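Local coordinates for protein truncated hemoglobin 4 (Chlamydomonas reinhardtii, PDB 6BME) that binds heme b as a globin domain of the 2-on-2 type, with two axial protein ligands on the iron, and is probably able to bind oxygen, at residues D18-K23 and V91-E96; Y52-T57 and I104-G109; H82-A87 and G113-F118. One frame throughout, in Å; residues are numbered along the deposited sequence.

All three contacts belong to one truncated globin fold built round the heme, and helix 80-96 links them. It carries 91-96 of interaction 1 and 82-87 of interaction 3, and Leu-94 on it reaches interaction 2, its CD1 lying 3.8 Å from Phe-54 CZ. Helix 101-114 is shared by interactions 2 and 3, and Tyr-52 OH of interaction 2 lies 3.4 Å from Val-114 CG1 of interaction 3. Interactions 1 and 3 meet where Phe-20 CE1 lies 3.5 Å from Val-86 O. Interaction 3 touches the heme directly. The side chain of Phe-20 in interaction 1 is about 7 Å from the bound heme, and so is that of Ala-53 in interaction 2.

Interaction 1 of 3, residues D18-K23 and V91-E96; sequences DVFYKK and VDSLKE
Helix 10-25 packs against the C-terminal end of helix 80-96 in this 2-on-2 globin, and Ser-93 meets Val-19, Phe-20 and Lys-23 where the two cross. The axes of the two short segments come within 8.9 Å at 139°, nearer antiparallel than parallel. Small Ser-93 lets the backbones approach, its CA lying 5.5 Å from Phe-20 CA. Ser-93 OG rests 3.3 Å from Phe-20 CA while hydrogen-bonding to His-89 O within its own helix. Val-19 adds CG1, which touches both Ser-93 OG and Glu-96 OE1. One helical turn on from Val-19, the Lys-23 chain runs extended past Ser-93, its CD 3.4 Å from Ser-93 OG, then bends at its last torsion (chi4 -65°). The ammonium meets the Glu-96 carboxylate tip to tip: Lys-23 NZ to Glu-96 OE2 is 2.7 Å, on the syn side but 29° out of the carboxylate plane. One water joins Lys-23 NZ to Asp-92 OD2, 4.8 Å apart; a second, weakly held by NZ, donates to Glu-96 OE1. An alanine in place of Lys-23 would probably leave the Glu-96 carboxylate without its charged mate and take away the aliphatic chain lying against Ser-93 OG. On the inner side, the Phe-20 ring packs edge-to-face with Phe-90 of helix 80-96 and also meets Phe-49 of helix 39-53, while Leu-94 turns to helix 101-114.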
loop_
_atom_site.group_PDB
_atom_site.type_symbol
_atom_site.label_atom_id
_atom_site.label_comp_id
_atom_site.label_asym_id
_atom_site.label_seq_id
_atom_site.Cartn_x
_atom_site.Cartn_y
_atom_site.Cartn_z
ATOM N N ASP A 18 -1.175 10.446 5.598
ATOM C CA ASP A 18 -0.764 10.466 7.002
ATOM C C ASP A 18 -1.542 9.442 7.822
ATOM O O ASP A 18 -0.956 8.705 8.628
ATOM C CB ASP A 18 -0.926 11.871 7.583
ATOM C CG ASP A 18 0.300 12.744 7.341
ATOM O OD1 ASP A 18 1.284 12.244 6.746
ATOM O OD2 ASP A 18 0.277 13.928 7.741
ATOM N N VAL A 19 -2.862 9.378 7.629
ATOM C CA VAL A 19 -3.671 8.368 8.315
ATOM C C VAL A 19 -3.120 6.974 8.032
ATOM O O VAL A 19 -2.889 6.176 8.948
ATOM C CB VAL A 19 -5.144 8.473 7.883
ATOM C CG1 VAL A 19 -5.940 7.217 8.344
ATOM C CG2 VAL A 19 -5.771 9.764 8.400
ATOM N N PHE A 20 -2.874 6.688 6.752
ATOM C CA PHE A 20 -2.443 5.367 6.314
ATOM C C PHE A 20 -1.058 5.051 6.851
ATOM O O PHE A 20 -0.826 3.964 7.389
ATOM C CB PHE A 20 -2.496 5.332 4.785
ATOM C CG PHE A 20 -2.071 4.038 4.165
ATOM C CD1 PHE A 20 -2.460 2.813 4.700
ATOM C CD2 PHE A 20 -1.326 4.047 2.998
ATOM C CE1 PHE A 20 -2.060 1.616 4.096
ATOM C CE2 PHE A 20 -0.936 2.862 2.388
ATOM C CZ PHE A 20 -1.300 1.647 2.937
ATOM N N TYR A 21 -0.144 6.018 6.758
ATOM C CA TYR A 21 1.205 5.855 7.287
ATOM C C TYR A 21 1.185 5.538 8.778
ATOM O O TYR A 21 1.853 4.600 9.238
ATOM C CB TYR A 21 2.010 7.127 7.017
ATOM C CG TYR A 21 3.318 7.197 7.757
ATOM C CD1 TYR A 21 4.439 6.539 7.282
ATOM C CD2 TYR A 21 3.436 7.923 8.929
ATOM C CE1 TYR A 21 5.644 6.599 7.954
ATOM C CE2 TYR A 21 4.637 7.992 9.610
ATOM C CZ TYR A 21 5.737 7.325 9.117
ATOM O OH TYR A 21 6.936 7.385 9.791
ATOM N N LYS A 22 0.409 6.303 9.549
ATOM C CA LYS A 22 0.401 6.117 10.997
ATOM C C LYS A 22 -0.180 4.763 11.375
ATOM O O LYS A 22 0.312 4.112 12.306
ATOM C CB LYS A 22 -0.366 7.262 11.667
ATOM C CG LYS A 22 0.357 8.601 11.581
ATOM C CD LYS A 22 -0.457 9.714 12.212
ATOM C CE LYS A 22 0.196 11.083 11.989
ATOM N NZ LYS A 22 -0.706 12.025 11.263
ATOM N N LYS A 23 -1.199 4.300 10.642
ATOM C CA LYS A 23 -1.721 2.950 10.871
ATOM C C LYS A 23 -0.625 1.898 10.722
ATOM O O LYS A 23 -0.516 0.985 11.543
ATOM C CB LYS A 23 -2.874 2.649 9.910
ATOM C CG LYS A 23 -4.210 3.264 10.286
ATOM C CD LYS A 23 -5.245 3.000 9.195
ATOM C CE LYS A 23 -6.569 3.686 9.494
ATOM N NZ LYS A 23 -7.213 3.131 10.724
ATOM N N VAL A 91 -7.886 0.590 3.158
ATOM C CA VAL A 91 -9.301 0.878 2.945
ATOM C C VAL A 91 -9.900 1.521 4.191
ATOM O O VAL A 91 -10.755 2.402 4.084
ATOM C CB VAL A 91 -10.078 -0.381 2.515
ATOM C CG1 VAL A 91 -9.491 -0.942 1.243
ATOM C CG2 VAL A 91 -10.062 -1.434 3.613
ATOM N N ASP A 92 -9.436 1.136 5.384
ATOM C CA ASP A 92 -9.875 1.828 6.590
ATOM C C ASP A 92 -9.515 3.306 6.528
ATOM O O ASP A 92 -10.304 4.157 6.945
ATOM C CB ASP A 92 -9.259 1.185 7.833
ATOM C CG ASP A 92 -9.759 -0.233 8.073
ATOM O OD1 ASP A 92 -10.657 -0.699 7.337
ATOM O OD2 ASP A 92 -9.238 -0.880 9.002
ATOM N N SER A 93 -8.318 3.632 6.022
ATOM C CA SER A 93 -7.943 5.036 5.877
ATOM C C SER A 93 -8.912 5.761 4.962
ATOM O O SER A 93 -9.359 6.867 5.277
ATOM C CB SER A 93 -6.518 5.160 5.338
ATOM O OG SER A 93 -5.614 4.456 6.165
ATOM N N LEU A 94 -9.269 5.140 3.837
ATOM C CA LEU A 94 -10.196 5.778 2.911
ATOM C C LEU A 94 -11.554 6.022 3.565
ATOM O O LEU A 94 -12.145 7.096 3.401
ATOM C CB LEU A 94 -10.351 4.927 1.652
ATOM C CG LEU A 94 -9.132 4.646 0.783
ATOM C CD1 LEU A 94 -9.520 3.709 -0.360
ATOM C CD2 LEU A 94 -8.564 5.951 0.251
ATOM N N LYS A 95 -12.060 5.039 4.318
ATOM C CA LYS A 95 -13.345 5.203 4.992
ATOM C C LYS A 95 -13.286 6.313 6.031
ATOM O O LYS A 95 -14.219 7.118 6.145
ATOM C CB LYS A 95 -13.772 3.886 5.649
ATOM C CG LYS A 95 -13.917 2.734 4.679
ATOM C CD LYS A 95 -14.182 1.432 5.428
ATOM C CE LYS A 95 -14.147 0.229 4.500
ATOM N NZ LYS A 95 -14.257 -1.040 5.278
ATOM N N GLU A 96 -12.209 6.357 6.816
ATOM C CA GLU A 96 -12.071 7.394 7.835
ATOM C C GLU A 96 -12.027 8.791 7.233
ATOM O O GLU A 96 -12.443 9.761 7.881
ATOM C CB GLU A 96 -10.822 7.136 8.667
ATOM C CG GLU A 96 -10.991 5.910 9.543
ATOM C CD GLU A 96 -9.728 5.526 10.259
ATOM O OE1 GLU A 96 -8.833 6.395 10.392
ATOM O OE2 GLU A 96 -9.640 4.355 10.691
HETATM O O HOH W 1 -7.247 0.212 10.472
HETATM O O HOH W 2 -6.594 6.087 12.011
#

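Interaction 2 of 3, residues Y52-T57 and I104-G109; sequences YAFGAT and IDEAAG
Phe-54 reaches Glu-106 and Ala-107 with CD1, CE1 and CZ of its ring. From CB, CG lies anti to the carbonyl carbon (chi1 -70°), and the ring extends toward helix 101-114. Phe-54 CD1 is the first ring atom to meet the other segment, 4.1 Å from Glu-106 OE2, which stands at the ring edge near its plane; ring and carboxylate are turned 74° apart. CE1 comes next and lies near the methyl of Ala-107. At the tip, Phe-54 CZ approaches Ala-107 CB more closely, at 3.9 Å, from an oblique direction. The backbone that carries this ring is where helix 39-53 ends in a Schellman motif: Phe-54 is the first residue to leave helical angles, Gly-55 with positive phi is the C-prime residue, Ala-56 N bonds to Ala-51 O, and Gly-55 N to Tyr-52 O. Just before the turn, Ala-53 sets its CB 4.1 Å from Ala-107 CB, and these small side chains allow their CA atoms to come within 4.8 Å. No direct hydrogen bond crosses the contact. A water spans it instead, donating to Ala-53 O at 3.1 Å and to Glu-106 OE2 at 2.5 Å, and so ties the last helical carbonyl before Phe-54 to the extended Glu-106 chain. Phe-90 and Leu-94 of helix 80-96 pack on the two alanines and on the Phe-54 ring, respectively, while Leu-3 of helix 3-6 also touches that ring.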
loop_
_atom_site.group_PDB
_atom_site.type_symbol
_atom_site.label_atom_id
_atom_site.label_comp_id
_atom_site.label_asym_id
_atom_site.label_seq_id
_atom_site.Cartn_x
_atom_site.Cartn_y
_atom_site.Cartn_z
ATOM N N TYR A 52 -1.471 4.297 -7.111
ATOM C CA TYR A 52 -1.643 3.018 -7.798
ATOM C C TYR A 52 -3.032 2.435 -7.564
ATOM O O TYR A 52 -3.680 1.954 -8.503
ATOM C CB TYR A 52 -0.568 2.027 -7.336
ATOM C CG TYR A 52 -0.615 0.712 -8.076
ATOM C CD1 TYR A 52 -0.118 0.602 -9.370
ATOM C CD2 TYR A 52 -1.166 -0.422 -7.484
ATOM C CE1 TYR A 52 -0.169 -0.603 -10.057
ATOM C CE2 TYR A 52 -1.218 -1.629 -8.163
ATOM C CZ TYR A 52 -0.717 -1.712 -9.444
ATOM O OH TYR A 52 -0.769 -2.908 -10.116
ATOM N N ALA A 53 -3.509 2.475 -6.321
ATOM C CA ALA A 53 -4.839 1.946 -6.028
ATOM C C ALA A 53 -5.916 2.603 -6.892
ATOM O O ALA A 53 -6.943 1.979 -7.191
ATOM C CB ALA A 53 -5.155 2.118 -4.540
ATOM N N PHE A 54 -5.698 3.844 -7.323
ATOM C CA PHE A 54 -6.689 4.558 -8.118
ATOM C C PHE A 54 -6.243 4.783 -9.555
ATOM O O PHE A 54 -6.746 5.696 -10.215
ATOM C CB PHE A 54 -7.041 5.876 -7.437
ATOM C CG PHE A 54 -7.813 5.672 -6.183
ATOM C CD1 PHE A 54 -9.125 5.227 -6.246
ATOM C CD2 PHE A 54 -7.218 5.845 -4.943
ATOM C CE1 PHE A 54 -9.841 4.997 -5.101
ATOM C CE2 PHE A 54 -7.936 5.620 -3.786
ATOM C CZ PHE A 54 -9.252 5.200 -3.869
ATOM N N GLY A 55 -5.326 3.955 -10.052
ATOM C CA GLY A 55 -4.916 4.018 -11.446
ATOM C C GLY A 55 -4.299 5.332 -11.870
ATOM O O GLY A 55 -4.393 5.701 -13.047
ATOM N N ALA A 56 -3.652 6.047 -10.949
ATOM C CA ALA A 56 -3.028 7.325 -11.259
ATOM C C ALA A 56 -1.527 7.218 -11.507
ATOM O O ALA A 56 -0.886 8.239 -11.763
ATOM C CB ALA A 56 -3.296 8.336 -10.140
ATOM N N THR A 57 -0.949 6.026 -11.437
ATOM C CA THR A 57 0.448 5.849 -11.804
ATOM C C THR A 57 0.552 5.521 -13.294
ATOM O O THR A 57 -0.397 5.038 -13.915
ATOM C CB THR A 57 1.106 4.737 -10.985
ATOM O OG1 THR A 57 0.441 3.503 -11.250
ATOM C CG2 THR A 57 1.033 5.019 -9.496
ATOM N N ILE A 104 -13.945 2.956 -2.844
ATOM C CA ILE A 104 -13.433 1.838 -2.049
ATOM C C ILE A 104 -13.348 0.577 -2.898
ATOM O O ILE A 104 -12.324 -0.117 -2.914
ATOM C CB ILE A 104 -14.315 1.590 -0.811
ATOM C CG1 ILE A 104 -14.410 2.836 0.047
ATOM C CG2 ILE A 104 -13.766 0.403 0.008
ATOM C CD1 ILE A 104 -13.112 3.361 0.430
ATOM N N ASP A 105 -14.446 0.243 -3.580
ATOM C CA ASP A 105 -14.495 -0.981 -4.372
ATOM C C ASP A 105 -13.421 -0.976 -5.445
ATOM O O ASP A 105 -12.761 -1.995 -5.682
ATOM C CB ASP A 105 -15.882 -1.148 -5.003
ATOM C CG ASP A 105 -16.950 -1.583 -3.993
ATOM O OD1 ASP A 105 -16.601 -2.188 -2.959
ATOM O OD2 ASP A 105 -18.152 -1.330 -4.240
ATOM N N GLU A 106 -13.227 0.170 -6.102
ATOM C CA GLU A 106 -12.210 0.267 -7.139
ATOM C C GLU A 106 -10.826 -0.009 -6.563
ATOM O O GLU A 106 -10.054 -0.800 -7.116
ATOM C CB GLU A 106 -12.275 1.652 -7.795
ATOM C CG GLU A 106 -11.067 1.962 -8.656
ATOM C CD GLU A 106 -11.119 3.349 -9.292
ATOM O OE1 GLU A 106 -12.172 4.030 -9.197
ATOM O OE2 GLU A 106 -10.094 3.745 -9.889
ATOM N N ALA A 107 -10.508 0.623 -5.432
ATOM C CA ALA A 107 -9.220 0.393 -4.785
ATOM C C ALA A 107 -9.065 -1.067 -4.377
ATOM O O ALA A 107 -8.005 -1.673 -4.584
ATOM C CB ALA A 107 -9.080 1.313 -3.570
ATOM N N ALA A 108 -10.122 -1.653 -3.810
ATOM C CA ALA A 108 -10.078 -3.049 -3.400
ATOM C C ALA A 108 -9.791 -3.964 -4.581
ATOM O O ALA A 108 -8.976 -4.886 -4.472
ATOM C CB ALA A 108 -11.395 -3.437 -2.728
ATOM N N GLY A 109 -10.453 -3.728 -5.717
ATOM C CA GLY A 109 -10.193 -4.543 -6.893
ATOM C C GLY A 109 -8.734 -4.508 -7.312
ATOM O O GLY A 109 -8.149 -5.539 -7.661
HETATM O O HOH W 3 -8.252 2.080 -10.050
#

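Interaction 3 of 3, residues H82-A87 and G113-F118; sequences HFDKVA and GVRPLF. With HEM (protoporphyrin IX containing Fe), chain C.
Phe-83 and Phe-118 touch each other and the heme together, forming part of the wall of its pocket. Phe-83 CE2 lies 3.6 Å from the vinyl carbon CAB, and Phe-118 CZ comes 3.5 Å from the meso carbon CHC. Val-114 CG2 reaches CBB, the end of the same vinyl, while Val-86 places CG2 against the methyl CMC. The two phenyl rings pack obliquely, planes at 37°: Phe-83 CD2 sits over one face of the Phe-118 ring, toward its rim, 3.4 Å from Phe-118 CD1. Phe-83 has CG anti to its backbone N (chi1 174°); the ring beyond it meets the heme vinyl at CE2 and Arg-115 at CE1 and CZ. Arg-115 CA makes a CH-pi contact over one face, 3.9 Å from the centroid of the Phe-83 ring, and CB and CG continue across CE1. Beyond the ring, the extended arginine chain carries its guanidinium to Asp-84, which it grips side-on with two nitrogens. Arg-115 NE bonds to Asp-84 OD1 at 2.7 Å and Arg-115 NH2 to Asp-84 OD2 at 2.9 Å, each on a syn lone pair, with the two flat groups only 7° from coplanar. This paired salt bridge fixes how the guanidinium is turned and holds the arginine chain obliquely across the Phe-83 ring. Farther out, Phe-118 packs edge-to-face with His-69, the axial iron ligand, and with Val-114 touches Ile-65 of helix 62-75; Val-86 meets Phe-49 of helix 39-53, and Leu-80 of helix 80-96 touches Arg-115 and Phe-118.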
loop_
_atom_site.group_PDB
_atom_site.type_symbol
_atom_site.label_atom_id
_atom_site.label_comp_id
_atom_site.label_asym_id
_atom_site.label_seq_id
_atom_site.Cartn_x
_atom_site.Cartn_y
_atom_site.Cartn_z
ATOM N N HIS A 82 0.655 -10.170 6.110
ATOM C CA HIS A 82 1.114 -8.788 6.126
ATOM C C HIS A 82 0.430 -7.976 5.031
ATOM O O HIS A 82 -0.043 -6.860 5.290
ATOM C CB HIS A 82 2.630 -8.745 5.980
ATOM C CG HIS A 82 3.355 -9.475 7.069
ATOM N ND1 HIS A 82 4.340 -10.400 6.815
ATOM C CD2 HIS A 82 3.222 -9.426 8.415
ATOM C CE1 HIS A 82 4.798 -10.879 7.957
ATOM N NE2 HIS A 82 4.127 -10.314 8.943
ATOM N N PHE A 83 0.344 -8.532 3.810
ATOM C CA PHE A 83 -0.325 -7.832 2.710
ATOM C C PHE A 83 -1.768 -7.505 3.063
ATOM O O PHE A 83 -2.250 -6.396 2.796
ATOM C CB PHE A 83 -0.295 -8.662 1.424
ATOM C CG PHE A 83 -1.090 -8.044 0.291
ATOM C CD1 PHE A 83 -2.462 -8.265 0.172
ATOM C CD2 PHE A 83 -0.470 -7.218 -0.642
ATOM C CE1 PHE A 83 -3.194 -7.676 -0.850
ATOM C CE2 PHE A 83 -1.192 -6.631 -1.677
ATOM C CZ PHE A 83 -2.557 -6.855 -1.780
ATOM N N ASP A 84 -2.496 -8.490 3.604
ATOM C CA ASP A 84 -3.901 -8.269 3.925
ATOM C C ASP A 84 -4.072 -7.229 5.023
ATOM O O ASP A 84 -5.114 -6.559 5.078
ATOM C CB ASP A 84 -4.569 -9.585 4.331
ATOM C CG ASP A 84 -4.673 -10.564 3.175
ATOM O OD1 ASP A 84 -4.646 -10.106 2.013
ATOM O OD2 ASP A 84 -4.783 -11.792 3.417
ATOM N N LYS A 85 -3.092 -7.107 5.926
ATOM C CA LYS A 85 -3.195 -6.098 6.977
ATOM C C LYS A 85 -2.936 -4.703 6.412
ATOM O O LYS A 85 -3.660 -3.755 6.739
ATOM C CB LYS A 85 -2.223 -6.419 8.120
ATOM C CG LYS A 85 -2.582 -5.763 9.461
ATOM C CD LYS A 85 -3.885 -6.357 10.054
ATOM C CE LYS A 85 -4.343 -5.588 11.288
ATOM N NZ LYS A 85 -3.333 -5.717 12.388
ATOM N N VAL A 86 -1.915 -4.567 5.555
ATOM C CA VAL A 86 -1.647 -3.294 4.890
ATOM C C VAL A 86 -2.850 -2.879 4.053
ATOM O O VAL A 86 -3.277 -1.716 4.079
ATOM C CB VAL A 86 -0.367 -3.392 4.032
ATOM C CG1 VAL A 86 -0.256 -2.209 3.056
ATOM C CG2 VAL A 86 0.878 -3.467 4.915
ATOM N N ALA A 87 -3.421 -3.829 3.306
ATOM C CA ALA A 87 -4.575 -3.522 2.464
ATOM C C ALA A 87 -5.782 -3.118 3.302
ATOM O O ALA A 87 -6.517 -2.183 2.945
ATOM C CB ALA A 87 -4.906 -4.725 1.578
ATOM N N GLY A 113 -6.054 -7.609 -7.022
ATOM C CA GLY A 113 -5.343 -8.000 -8.229
ATOM C C GLY A 113 -3.861 -8.252 -8.028
ATOM O O GLY A 113 -3.275 -9.085 -8.723
ATOM N N VAL A 114 -3.227 -7.545 -7.083
ATOM C CA VAL A 114 -1.791 -7.711 -6.869
ATOM C C VAL A 114 -1.463 -8.574 -5.656
ATOM O O VAL A 114 -0.277 -8.886 -5.436
ATOM C CB VAL A 114 -1.076 -6.345 -6.763
ATOM C CG1 VAL A 114 -1.107 -5.652 -8.101
ATOM C CG2 VAL A 114 -1.727 -5.471 -5.698
ATOM N N ARG A 115 -2.463 -8.982 -4.878
ATOM C CA ARG A 115 -2.222 -9.879 -3.751
ATOM C C ARG A 115 -1.399 -11.115 -4.112
ATOM O O ARG A 115 -0.482 -11.450 -3.343
ATOM C CB ARG A 115 -3.566 -10.279 -3.124
ATOM C CG ARG A 115 -3.460 -11.142 -1.857
ATOM C CD ARG A 115 -4.840 -11.299 -1.194
ATOM N NE ARG A 115 -4.778 -12.021 0.082
ATOM C CZ ARG A 115 -4.727 -13.347 0.198
ATOM N NH1 ARG A 115 -4.736 -14.123 -0.883
ATOM N NH2 ARG A 115 -4.673 -13.905 1.400
ATOM N N PRO A 116 -1.643 -11.820 -5.228
ATOM C CA PRO A 116 -0.837 -13.019 -5.525
ATOM C C PRO A 116 0.663 -12.775 -5.616
ATOM O O PRO A 116 1.429 -13.733 -5.475
ATOM C CB PRO A 116 -1.406 -13.486 -6.868
ATOM C CG PRO A 116 -2.809 -13.030 -6.832
ATOM C CD PRO A 116 -2.758 -11.689 -6.180
ATOM N N LEU A 117 1.115 -11.537 -5.839
ATOM C CA LEU A 117 2.550 -11.273 -5.878
ATOM C C LEU A 117 3.187 -11.277 -4.497
ATOM O O LEU A 117 4.416 -11.175 -4.395
ATOM C CB LEU A 117 2.826 -9.927 -6.549
ATOM C CG LEU A 117 2.059 -9.644 -7.848
ATOM C CD1 LEU A 117 2.216 -8.186 -8.255
ATOM C CD2 LEU A 117 2.492 -10.583 -8.967
ATOM N N PHE A 118 2.388 -11.353 -3.440
ATOM C CA PHE A 118 2.896 -11.420 -2.081
ATOM C C PHE A 118 2.748 -12.811 -1.490
ATOM O O PHE A 118 2.911 -12.984 -0.278
ATOM C CB PHE A 118 2.209 -10.360 -1.219
ATOM C CG PHE A 118 2.649 -8.969 -1.563
ATOM C CD1 PHE A 118 2.079 -8.298 -2.633
ATOM C CD2 PHE A 118 3.700 -8.366 -0.867
ATOM C CE1 PHE A 118 2.505 -7.011 -2.985
ATOM C CE2 PHE A 118 4.135 -7.089 -1.206
ATOM C CZ PHE A 118 3.538 -6.411 -2.277
HETATM C CHA HEM C . 8.478 -0.049 -0.940
HETATM C CHB HEM C . 4.090 0.097 -2.959
HETATM C CHC HEM C . 2.848 -3.704 -0.229
HETATM C CHD HEM C . 6.505 -2.594 2.718
HETATM C C1A HEM C . 7.451 0.336 -1.773
HETATM C C2A HEM C . 7.456 1.372 -2.798
HETATM C C3A HEM C . 6.220 1.396 -3.334
HETATM C C4A HEM C . 5.407 0.394 -2.684
HETATM C CMA HEM C . 5.684 2.296 -4.466
HETATM C CAA HEM C . 8.657 2.280 -3.213
HETATM C CBA HEM C . 9.155 3.139 -2.049
HETATM C CGA HEM C . 10.172 4.178 -2.484
HETATM O O1A HEM C . 11.272 3.800 -2.996
HETATM O O2A HEM C . 9.875 5.393 -2.286
HETATM C C1B HEM C . 3.414 -1.011 -2.489
HETATM C C2B HEM C . 2.225 -1.612 -3.059
HETATM C C3B HEM C . 1.905 -2.670 -2.298
HETATM C C4B HEM C . 2.856 -2.748 -1.217
HETATM C CMB HEM C . 1.494 -1.133 -4.336
HETATM C CAB HEM C . 0.725 -3.664 -2.429
HETATM C CBB HEM C . -0.412 -3.389 -3.067
HETATM C C1C HEM C . 3.675 -3.677 0.863
HETATM C C2C HEM C . 3.517 -4.459 2.053
HETATM C C3C HEM C . 4.501 -4.151 2.894
HETATM C C4C HEM C . 5.345 -3.164 2.241
HETATM C CMC HEM C . 2.362 -5.453 2.297
HETATM C CAC HEM C . 4.674 -4.765 4.296
HETATM C CBC HEM C . 5.139 -4.029 5.310
HETATM C C1D HEM C . 7.399 -1.870 1.947
HETATM C C2D HEM C . 8.742 -1.482 2.327
HETATM C C3D HEM C . 9.272 -0.781 1.326
HETATM C C4D HEM C . 8.294 -0.698 0.268
HETATM C CMD HEM C . 9.400 -1.817 3.676
HETATM C CAD HEM C . 10.678 -0.115 1.258
HETATM C CBD HEM C . 11.741 -1.151 0.923
HETATM C CGD HEM C . 13.077 -0.445 0.933
HETATM O O1D HEM C . 13.150 0.715 0.453
HETATM O O2D HEM C . 14.066 -1.050 1.405
HETATM N NA HEM C . 6.191 -0.215 -1.731
HETATM N NB HEM C . 3.777 -1.735 -1.363
HETATM N NC HEM C . 4.803 -2.908 1.008
HETATM N ND HEM C . 7.160 -1.383 0.671
HETATM FE FE HEM C . 5.470 -1.553 -0.335
#